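Local coordinates for single-stranded DNA-binding protein (Thermus aquaticus, PDB 2IHF) that binds single-stranded DNA and probably recruits partner proteins to it during DNA replication, recombination and repair, at residues 80-85 with 97-102. The protein carries 1 engineered substitution. Residues are numbered along the deposited sequence; the frame is centred on the assembly and turned at random.
Sequences GRLEYR and VQVRAE
Arg81 with Arg100 and Glu83 with Gln98 are the hydrogen-bonded pairs of an antiparallel register whose strand axes run at 142°, each pair closed by two N-H···O=C bonds; Arg100 N to Arg81 O, at 2.8 Å, is the straightest (174° at the hydrogen). Gly80 sits close against the partner backbone, its CA 3.1 Å from Arg100 O in a CH···O contact. On the face of Leu82, Tyr84, Val97 and Val99, Leu82 CD2 meets Val99 CG2 at 3.6 Å, and both residues also touch Leu201 of strand 194-203. Val97 CG2 lies in the ring plane of Tyr84, at its CD1 edge. The segments belong to the hairpin of strands 75-86 and 95-107 in the first of two OB-fold SSB domains; strand 47-59 flanks 95-107 in parallel. The opposite face carries Arg81, Glu83, Gln98 and Arg100, polar and mostly charged. With CG anti to its carbonyl carbon (chi1 -82°) and the chain extended beyond, Glu83 runs alongside Arg100, its carboxylate against the aliphatic stem: OE2 comes to a tight 2.9 Å from Arg100 CG yet stays 4.6 Å from Arg100 NH1, too far for a salt bridge. Replacing Glu83 by an alanine is likely to uncover that stem and leave the Arg100 guanidinium without the nearby negative charge. Arg81 brings NH1 to 3.0 Å from Glu102 OE2 in a salt bridge, while its NH2 forms a second, to Glu161.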
loop_
_atom_site.group_PDB
_atom_site.type_symbol
_atom_site.label_atom_id
_atom_site.label_comp_id
_atom_site.label_asym_id
_atom_site.label_seq_id
_atom_site.Cartn_x
_atom_site.Cartn_y
_atom_site.Cartn_z
ATOM N N GLY A 80 1.341 2.265 -9.243
ATOM C CA GLY A 80 0.514 2.117 -10.415
ATOM C C GLY A 80 -0.483 1.000 -10.211
ATOM O O GLY A 80 -0.943 0.752 -9.096
ATOM N N ARG A 81 -0.811 0.320 -11.300
ATOM C CA ARG A 81 -1.756 -0.767 -11.251
ATOM C C ARG A 81 -1.454 -1.810 -12.307
ATOM O O ARG A 81 -0.734 -1.550 -13.266
ATOM C CB ARG A 81 -3.168 -0.220 -11.440
ATOM C CG ARG A 81 -3.433 0.492 -12.762
ATOM C CD ARG A 81 -4.458 1.604 -12.543
ATOM N NE ARG A 81 -5.332 1.284 -11.411
ATOM C CZ ARG A 81 -6.039 2.167 -10.706
ATOM N NH1 ARG A 81 -6.003 3.459 -11.000
ATOM N NH2 ARG A 81 -6.766 1.753 -9.677
ATOM N N LEU A 82 -1.997 -3.003 -12.115
ATOM C CA LEU A 82 -1.797 -4.077 -13.076
ATOM C C LEU A 82 -2.808 -3.939 -14.199
ATOM O O LEU A 82 -3.989 -3.727 -13.967
ATOM C CB LEU A 82 -1.960 -5.432 -12.403
ATOM C CG LEU A 82 -0.939 -5.756 -11.319
ATOM C CD1 LEU A 82 -1.219 -7.163 -10.808
ATOM C CD2 LEU A 82 0.487 -5.640 -11.869
ATOM N N GLU A 83 -2.331 -4.035 -15.425
ATOM C CA GLU A 83 -3.211 -3.939 -16.564
ATOM C C GLU A 83 -3.081 -5.235 -17.354
ATOM O O GLU A 83 -1.983 -5.731 -17.594
ATOM C CB GLU A 83 -2.867 -2.709 -17.420
ATOM C CG GLU A 83 -3.476 -1.395 -16.882
ATOM C CD GLU A 83 -3.159 -0.178 -17.762
ATOM O OE1 GLU A 83 -2.877 -0.388 -18.964
ATOM O OE2 GLU A 83 -3.205 0.980 -17.264
ATOM N N TYR A 84 -4.229 -5.792 -17.714
ATOM C CA TYR A 84 -4.309 -7.034 -18.466
ATOM C C TYR A 84 -4.686 -6.702 -19.889
ATOM O O TYR A 84 -5.537 -5.847 -20.121
ATOM C CB TYR A 84 -5.395 -7.920 -17.871
ATOM C CG TYR A 84 -5.734 -9.145 -18.690
ATOM C CD1 TYR A 84 -4.899 -10.258 -18.692
ATOM C CD2 TYR A 84 -6.918 -9.208 -19.428
ATOM C CE1 TYR A 84 -5.241 -11.417 -19.406
ATOM C CE2 TYR A 84 -7.269 -10.354 -20.143
ATOM C CZ TYR A 84 -6.428 -11.456 -20.125
ATOM O OH TYR A 84 -6.782 -12.596 -20.811
ATOM N N ARG A 85 -4.060 -7.370 -20.848
ATOM C CA ARG A 85 -4.405 -7.119 -22.236
ATOM C C ARG A 85 -4.439 -8.421 -23.009
ATOM O O ARG A 85 -3.662 -9.340 -22.753
ATOM C CB ARG A 85 -3.427 -6.143 -22.894
ATOM C CG ARG A 85 -3.826 -5.790 -24.329
ATOM C CD ARG A 85 -3.033 -4.619 -24.910
ATOM N NE ARG A 85 -3.265 -4.455 -26.347
ATOM C CZ ARG A 85 -4.465 -4.321 -26.907
ATOM N NH1 ARG A 85 -5.554 -4.331 -26.154
ATOM N NH2 ARG A 85 -4.579 -4.179 -28.221
ATOM N N VAL A 97 0.011 -9.272 -18.662
ATOM C CA VAL A 97 -0.220 -8.472 -17.459
ATOM C C VAL A 97 1.038 -7.617 -17.228
ATOM O O VAL A 97 2.130 -8.150 -17.014
ATOM C CB VAL A 97 -0.478 -9.369 -16.210
ATOM C CG1 VAL A 97 -0.492 -8.522 -14.955
ATOM C CG2 VAL A 97 -1.812 -10.095 -16.349
ATOM N N GLN A 98 0.882 -6.297 -17.290
ATOM C CA GLN A 98 2.001 -5.378 -17.091
ATOM C C GLN A 98 1.652 -4.342 -16.043
ATOM O O GLN A 98 0.485 -4.014 -15.831
ATOM C CB GLN A 98 2.342 -4.621 -18.387
ATOM C CG GLN A 98 1.135 -3.841 -18.977
ATOM C CD GLN A 98 1.516 -2.589 -19.784
ATOM O OE1 GLN A 98 2.389 -2.625 -20.652
ATOM N NE2 GLN A 98 0.839 -1.478 -19.499
ATOM N N VAL A 99 2.677 -3.814 -15.395
ATOM C CA VAL A 99 2.454 -2.772 -14.418
ATOM C C VAL A 99 2.409 -1.444 -15.183
ATOM O O VAL A 99 3.314 -1.117 -15.945
ATOM C CB VAL A 99 3.588 -2.735 -13.378
ATOM C CG1 VAL A 99 3.352 -1.607 -12.395
ATOM C CG2 VAL A 99 3.671 -4.062 -12.647
ATOM N N ARG A 100 1.326 -0.707 -15.002
ATOM C CA ARG A 100 1.169 0.602 -15.616
ATOM C C ARG A 100 1.435 1.554 -14.458
ATOM O O ARG A 100 0.679 1.575 -13.491
ATOM C CB ARG A 100 -0.269 0.769 -16.120
ATOM C CG ARG A 100 -0.746 2.212 -16.294
ATOM C CD ARG A 100 -0.414 2.766 -17.658
ATOM N NE ARG A 100 0.300 4.030 -17.538
ATOM C CZ ARG A 100 -0.200 5.138 -16.998
ATOM N NH1 ARG A 100 -1.443 5.148 -16.526
ATOM N NH2 ARG A 100 0.564 6.232 -16.904
ATOM N N ALA A 101 2.519 2.318 -14.526
ATOM C CA ALA A 101 2.825 3.271 -13.455
ATOM C C ALA A 101 1.981 4.544 -13.542
ATOM O O ALA A 101 1.894 5.172 -14.595
ATOM C CB ALA A 101 4.302 3.644 -13.490
ATOM N N GLU A 102 1.343 4.930 -12.448
ATOM C CA GLU A 102 0.575 6.160 -12.479
ATOM C C GLU A 102 1.564 7.299 -12.318
ATOM O O GLU A 102 1.401 8.354 -12.918
ATOM C CB GLU A 102 -0.459 6.159 -11.375
ATOM C CG GLU A 102 -1.414 5.018 -11.549
ATOM C CD GLU A 102 -2.534 5.076 -10.564
ATOM O OE1 GLU A 102 -2.266 4.888 -9.355
ATOM O OE2 GLU A 102 -3.680 5.321 -11.000
HETATM O O HOH W 1 -1.896 3.215 -7.115
#